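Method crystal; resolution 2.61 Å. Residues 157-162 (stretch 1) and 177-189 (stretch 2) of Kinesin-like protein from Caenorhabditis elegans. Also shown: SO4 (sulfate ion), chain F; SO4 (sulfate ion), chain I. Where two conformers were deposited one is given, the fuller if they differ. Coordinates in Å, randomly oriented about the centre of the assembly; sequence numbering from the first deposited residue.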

ATOM      1  N   VAL A 157      16.460 -12.096  10.666  1.00 49.94           N
ATOM      2  CA  VAL A 157      17.112 -13.396  10.534  1.00 52.43           C
ATOM      3  C   VAL A 157      17.344 -13.780   9.083  1.00 47.77           C
ATOM      4  O   VAL A 157      16.815 -13.151   8.161  1.00 50.09           O
ATOM      5  CB  VAL A 157      16.318 -14.507  11.239  1.00 56.39           C
ATOM      6  CG1 VAL A 157      16.603 -14.464  12.677  1.00 57.55           C
ATOM      7  CG2 VAL A 157      14.822 -14.343  10.992  1.00 49.67           C
ATOM      8  N   GLU A 158      18.125 -14.835   8.881  1.00 53.76           N
ATOM      9  CA  GLU A 158      18.319 -15.384   7.556  1.00 53.74           C
ATOM     10  C   GLU A 158      17.009 -15.972   7.040  1.00 55.11           C
ATOM     11  O   GLU A 158      16.033 -16.168   7.784  1.00 63.26           O
ATOM     12  CB  GLU A 158      19.390 -16.469   7.579  1.00 63.54           C
ATOM     13  CG  GLU A 158      20.729 -16.003   8.135  1.00 77.68           C
ATOM     14  CD  GLU A 158      21.659 -17.157   8.473  1.00104.57           C
ATOM     15  OE1 GLU A 158      21.174 -18.238   8.887  1.00110.37           O
ATOM     16  OE2 GLU A 158      22.880 -16.980   8.302  1.00115.59           O
ATOM     17  N   LYS A 159      17.004 -16.265   5.745  1.00 54.15           N
ATOM     18  CA  LYS A 159      15.814 -16.758   5.080  1.00 52.48           C
ATOM     19  C   LYS A 159      15.505 -18.190   5.502  1.00 53.00           C
ATOM     20  O   LYS A 159      16.358 -18.917   6.024  1.00 54.95           O
ATOM     21  CB  LYS A 159      16.003 -16.704   3.562  1.00 54.16           C
ATOM     22  CG  LYS A 159      16.071 -15.301   2.988  1.00 53.63           C
ATOM     23  CD  LYS A 159      16.206 -15.382   1.481  1.00 59.80           C
ATOM     24  CE  LYS A 159      16.228 -14.018   0.826  1.00 61.61           C
ATOM     25  NZ  LYS A 159      16.354 -14.142  -0.652  1.00 89.81           N
ATOM     26  N   CYS A 160      14.248 -18.575   5.285  1.00 54.75           N
ATOM     27  CA  CYS A 160      13.737 -19.927   5.462  1.00 49.87           C
ATOM     28  C   CYS A 160      13.690 -20.372   6.916  1.00 57.18           C
ATOM     29  O   CYS A 160      13.468 -21.560   7.183  1.00 62.33           O
ATOM     30  CB  CYS A 160      14.530 -20.939   4.626  1.00 53.96           C
ATOM     31  SG  CYS A 160      14.771 -20.403   2.911  1.00 57.38           S
ATOM     32  N   ILE A 161      13.898 -19.460   7.864  1.00 55.85           N
ATOM     33  CA  ILE A 161      13.579 -19.757   9.255  1.00 50.01           C
ATOM     34  C   ILE A 161      12.079 -19.606   9.483  1.00 60.14           C
ATOM     35  O   ILE A 161      11.372 -20.578   9.774  1.00 57.18           O
ATOM     36  CB  ILE A 161      14.400 -18.863  10.205  1.00 45.47           C
ATOM     37  CG1 ILE A 161      15.895 -19.133  10.027  1.00 49.60           C
ATOM     38  CG2 ILE A 161      14.018 -19.126  11.651  1.00 44.81           C
ATOM     39  CD1 ILE A 161      16.789 -18.033  10.569  1.00 48.81           C
ATOM     40  N   PHE A 162      11.570 -18.386   9.325  1.00 53.34           N
ATOM     41  CA  PHE A 162      10.144 -18.207   9.103  1.00 49.24           C
ATOM     42  C   PHE A 162       9.807 -18.651   7.686  1.00 48.29           C
ATOM     43  O   PHE A 162      10.639 -18.560   6.779  1.00 41.14           O
ATOM     44  CB  PHE A 162       9.736 -16.744   9.270  1.00 40.20           C
ATOM     45  CG  PHE A 162       9.948 -16.187  10.648  1.00 48.90           C
ATOM     46  CD1 PHE A 162       9.003 -16.386  11.641  1.00 52.33           C
ATOM     47  CD2 PHE A 162      11.067 -15.421  10.937  1.00 45.16           C
ATOM     48  CE1 PHE A 162       9.183 -15.852  12.903  1.00 48.51           C
ATOM     49  CE2 PHE A 162      11.251 -14.886  12.193  1.00 46.32           C
ATOM     50  CZ  PHE A 162      10.310 -15.103  13.178  1.00 47.76           C
TER
HETATM   51  S   SO4 F 504      19.813 -14.964   3.666  1.00 66.71           S
HETATM   52  O1  SO4 F 504      21.142 -15.561   3.624  1.00 90.00           O
HETATM   53  O2  SO4 F 504      19.874 -13.642   4.280  1.00 45.44           O
HETATM   54  O3  SO4 F 504      19.307 -14.854   2.299  1.00 93.50           O
HETATM   55  O4  SO4 F 504      18.940 -15.818   4.463  1.00 84.01           O
HETATM   56  S   SO4 I 507      10.222 -17.312  -0.715  1.00116.03           S
HETATM   57  O1  SO4 I 507      11.257 -18.185  -0.169  1.00132.00           O
HETATM   58  O2  SO4 I 507      10.762 -15.963  -0.847  1.00119.50           O
HETATM   59  O3  SO4 I 507       9.828 -17.799  -2.034  1.00119.79           O
HETATM   60  O4  SO4 I 507       9.066 -17.302   0.181  1.00101.36           O
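Stretch 2, residues 177-189: DAHLKRHQMAADR

Stretch 2 is already helical at Asp177, and every residue through Met185 is helical. Asp188 is in loop, and Arg189 has a positive phi of 50°. Stretch 2 lies against a type II beta turn running from Glu158 to Ile161. Cys160, at the third position of that turn, has phi/psi of 69/10, and its CA comes within 5.0 Å of the CA of Ala178. The helical residues that meet the turn, Ala178, Lys181, Arg182 and Met185, are spaced so that they share one side of the helix.

Ala178 suits the place where the two backbones come closest, because its side chain is a single methyl: CB lies 3.2 Å from Cys160 O and 3.8 Å from Ile161 CG1. One helical turn on, Lys181 places its CB 3.7 Å from Cys160 CB; with chi1 and chi2 both m and the rest t, the chain then leads its ammonium away from the turn. The m rotamer of Cys160 brings SG to 3.8 Å from Met185 CG, where sulfur and methylene make an apolar contact.

Arg182 CB points sideways, but chi1 of -94° and chi3 of -108°, both between wells, with chi2 t, carry the guanidinium to the turn. There NE donates a hydrogen bond to Lys159 O (3.0 Å), an acceptor near the guanidinium plane, while NH2 forms a salt bridge with Glu158 OE1 (2.6 Å), which lies over one face. Glu158, m then t, extends its carboxylate to this place.

Lys159 is fully extended beyond its m chi1, and NZ reaches 3.3 Å from Arg189 NH2, over one face of the guanidinium. These are two donors of like charge, so no hydrogen bond joins them; both are hydrogen-bonded elsewhere in the structure. Lys159 N gives a very short hydrogen bond to O4 of the chain F sulfate (2.4 Å), and Arg189 NH2 one to O2 of the chain I sulfate (3.0 Å).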

ATOM      1  N   ASP A 177      17.862 -27.060   9.273  1.00 59.67           N
ATOM      2  CA  ASP A 177      16.884 -27.268   8.203  1.00 75.14           C
ATOM      3  C   ASP A 177      16.746 -26.024   7.338  1.00 70.41           C
ATOM      4  O   ASP A 177      16.730 -26.104   6.104  1.00 73.56           O
ATOM      5  CB  ASP A 177      15.517 -27.640   8.788  1.00 85.67           C
ATOM      6  CG  ASP A 177      15.522 -28.967   9.518  1.00104.56           C
ATOM      7  OD1 ASP A 177      15.874 -29.991   8.897  1.00113.62           O
ATOM      8  OD2 ASP A 177      15.165 -28.990  10.715  1.00118.53           O
ATOM      9  N   ALA A 178      16.644 -24.859   7.978  1.00 61.27           N
ATOM     10  CA  ALA A 178      16.564 -23.608   7.234  1.00 61.26           C
ATOM     11  C   ALA A 178      17.823 -23.372   6.415  1.00 70.89           C
ATOM     12  O   ALA A 178      17.750 -22.832   5.304  1.00 70.71           O
ATOM     13  CB  ALA A 178      16.332 -22.444   8.198  1.00 53.79           C
ATOM     14  N   HIS A 179      18.977 -23.792   6.938  1.00 75.32           N
ATOM     15  CA  HIS A 179      20.244 -23.605   6.237  1.00 68.78           C
ATOM     16  C   HIS A 179      20.241 -24.323   4.891  1.00 73.87           C
ATOM     17  O   HIS A 179      20.629 -23.746   3.871  1.00 75.52           O
ATOM     18  CB  HIS A 179      21.393 -24.087   7.129  1.00 78.35           C
ATOM     19  CG  HIS A 179      22.744 -24.051   6.480  1.00 91.15           C
ATOM     20  ND1 HIS A 179      23.312 -25.150   5.871  1.00 99.49           N
ATOM     21  CD2 HIS A 179      23.659 -23.056   6.384  1.00 90.74           C
ATOM     22  CE1 HIS A 179      24.507 -24.828   5.410  1.00 94.58           C
ATOM     23  NE2 HIS A 179      24.742 -23.564   5.708  1.00 89.79           N
ATOM     24  N   LEU A 180      19.792 -25.582   4.866  1.00 78.59           N
ATOM     25  CA  LEU A 180      19.732 -26.314   3.604  1.00 77.95           C
ATOM     26  C   LEU A 180      18.665 -25.730   2.685  1.00 76.47           C
ATOM     27  O   LEU A 180      18.849 -25.688   1.462  1.00 80.09           O
ATOM     28  CB  LEU A 180      19.462 -27.799   3.852  1.00 75.67           C
ATOM     29  CG  LEU A 180      19.504 -28.698   2.607  1.00 80.81           C
ATOM     30  CD1 LEU A 180      20.875 -28.676   1.930  1.00 86.54           C
ATOM     31  CD2 LEU A 180      19.106 -30.121   2.946  1.00 82.06           C
ATOM     32  N   LYS A 181      17.534 -25.303   3.259  1.00 71.50           N
ATOM     33  CA  LYS A 181      16.484 -24.680   2.462  1.00 71.92           C
ATOM     34  C   LYS A 181      17.034 -23.465   1.732  1.00 75.60           C
ATOM     35  O   LYS A 181      16.742 -23.254   0.553  1.00 81.82           O
ATOM     36  CB  LYS A 181      15.309 -24.278   3.353  1.00 67.35           C
ATOM     37  CG  LYS A 181      14.348 -25.413   3.684  1.00 67.99           C
ATOM     38  CD  LYS A 181      13.532 -25.925   2.510  1.00 86.30           C
ATOM     39  CE  LYS A 181      12.769 -27.183   2.922  1.00 97.88           C
ATOM     40  NZ  LYS A 181      11.956 -27.759   1.821  1.00 99.01           N
ATOM     41  N   ARG A 182      17.845 -22.663   2.425  1.00 85.34           N
ATOM     42  CA  ARG A 182      18.501 -21.518   1.799  1.00 77.24           C
ATOM     43  C   ARG A 182      19.329 -21.944   0.591  1.00 87.92           C
ATOM     44  O   ARG A 182      19.290 -21.298  -0.463  1.00 94.81           O
ATOM     45  CB  ARG A 182      19.395 -20.813   2.817  1.00 75.59           C
ATOM     46  CG  ARG A 182      18.754 -19.642   3.540  1.00 72.27           C
ATOM     47  CD  ARG A 182      19.721 -19.008   4.537  1.00 69.58           C
ATOM     48  NE  ARG A 182      19.346 -19.303   5.917  1.00 68.49           N
ATOM     49  CZ  ARG A 182      20.099 -19.991   6.767  1.00 66.68           C
ATOM     50  NH1 ARG A 182      21.282 -20.449   6.385  1.00 71.45           N
ATOM     51  NH2 ARG A 182      19.672 -20.214   8.005  1.00 63.95           N
ATOM     52  N   HIS A 183      20.104 -23.027   0.728  1.00 95.54           N
ATOM     53  CA  HIS A 183      20.925 -23.471  -0.400  1.00 93.52           C
ATOM     54  C   HIS A 183      20.079 -24.154  -1.462  1.00 91.27           C
ATOM     55  O   HIS A 183      20.442 -24.146  -2.644  1.00100.30           O
ATOM     56  CB  HIS A 183      22.012 -24.435   0.082  1.00 96.52           C
ATOM     57  CG  HIS A 183      23.009 -23.819   1.013  1.00109.36           C
ATOM     58  ND1 HIS A 183      24.068 -23.053   0.576  1.00109.45           N
ATOM     59  CD2 HIS A 183      23.121 -23.881   2.362  1.00118.49           C
ATOM     60  CE1 HIS A 183      24.784 -22.662   1.616  1.00103.99           C
ATOM     61  NE2 HIS A 183      24.231 -23.152   2.712  1.00108.94           N
ATOM     62  N   GLN A 184      18.945 -24.733  -1.059  1.00 86.87           N
ATOM     63  CA  GLN A 184      17.949 -25.200  -2.020  1.00 90.87           C
ATOM     64  C   GLN A 184      17.285 -24.026  -2.723  1.00 96.35           C
ATOM     65  O   GLN A 184      17.074 -24.061  -3.939  1.00 96.53           O
ATOM     66  CB  GLN A 184      16.913 -26.067  -1.307  1.00 86.85           C
ATOM     67  CG  GLN A 184      17.394 -27.470  -0.977  1.00 89.33           C
ATOM     68  CD  GLN A 184      16.345 -28.277  -0.242  1.00101.93           C
ATOM     69  OE1 GLN A 184      15.145 -28.074  -0.429  1.00112.51           O
ATOM     70  NE2 GLN A 184      16.791 -29.201   0.598  1.00102.91           N
ATOM     71  N   MET A 185      16.964 -22.971  -1.967  1.00102.52           N
ATOM     72  CA  MET A 185      16.335 -21.787  -2.549  0.50 97.75           C
ATOM     73  C   MET A 185      17.294 -21.045  -3.469  1.00 97.91           C
ATOM     74  O   MET A 185      16.891 -20.542  -4.524  1.00101.09           O
ATOM     75  CB  MET A 185      15.846 -20.856  -1.440  0.50 92.11           C
ATOM     76  CG  MET A 185      14.558 -21.289  -0.769  0.50 86.91           C
ATOM     77  SD  MET A 185      13.145 -21.140  -1.871  0.50 85.91           S
ATOM     78  CE  MET A 185      11.803 -21.344  -0.711  0.50 79.95           C
ATOM     79  N   ALA A 186      18.568 -20.953  -3.075  1.00104.00           N
ATOM     80  CA  ALA A 186      19.545 -20.225  -3.877  1.00109.64           C
ATOM     81  C   ALA A 186      19.731 -20.860  -5.247  1.00119.35           C
ATOM     82  O   ALA A 186      20.135 -20.179  -6.196  1.00121.67           O
ATOM     83  CB  ALA A 186      20.882 -20.145  -3.141  1.00 99.44           C
ATOM     84  N   ALA A 187      19.447 -22.159  -5.371  1.00124.18           N
ATOM     85  CA  ALA A 187      19.459 -22.789  -6.685  1.00121.97           C
ATOM     86  C   ALA A 187      18.370 -22.212  -7.581  1.00124.90           C
ATOM     87  O   ALA A 187      18.521 -22.193  -8.809  1.00130.72           O
ATOM     88  CB  ALA A 187      19.298 -24.302  -6.546  1.00118.50           C
ATOM     89  N   ASP A 188      17.282 -21.733  -6.992  1.00124.27           N
ATOM     90  CA  ASP A 188      16.186 -21.120  -7.726  1.00128.87           C
ATOM     91  C   ASP A 188      16.359 -19.591  -7.678  1.00131.37           C
ATOM     92  O   ASP A 188      17.449 -19.127  -8.027  1.00130.09           O
ATOM     93  CB  ASP A 188      14.848 -21.617  -7.168  1.00124.45           C
ATOM     94  CG  ASP A 188      14.800 -23.123  -7.011  1.00131.04           C
ATOM     95  OD1 ASP A 188      15.552 -23.830  -7.712  1.00137.11           O
ATOM     96  OD2 ASP A 188      13.994 -23.599  -6.181  1.00126.37           O
ATOM     97  N   ARG A 189      15.359 -18.817  -7.267  1.00130.81           N
ATOM     98  CA  ARG A 189      15.424 -17.352  -7.206  1.00109.71           C
ATOM     99  C   ARG A 189      15.924 -16.725  -8.506  1.00115.77           C
ATOM    100  O   ARG A 189      16.399 -15.588  -8.516  1.00114.03           O
ATOM    101  CB  ARG A 189      16.302 -16.899  -6.035  1.00 91.99           C
ATOM    102  CG  ARG A 189      15.581 -16.870  -4.689  1.00102.91           C
ATOM    103  CD  ARG A 189      14.322 -16.001  -4.745  1.00108.85           C
ATOM    104  NE  ARG A 189      13.740 -15.769  -3.422  1.00112.41           N
ATOM    105  CZ  ARG A 189      13.789 -14.610  -2.767  1.00107.85           C
ATOM    106  NH1 ARG A 189      14.387 -13.555  -3.308  1.00101.51           N
ATOM    107  NH2 ARG A 189      13.231 -14.504  -1.567  1.00 92.11           N
TER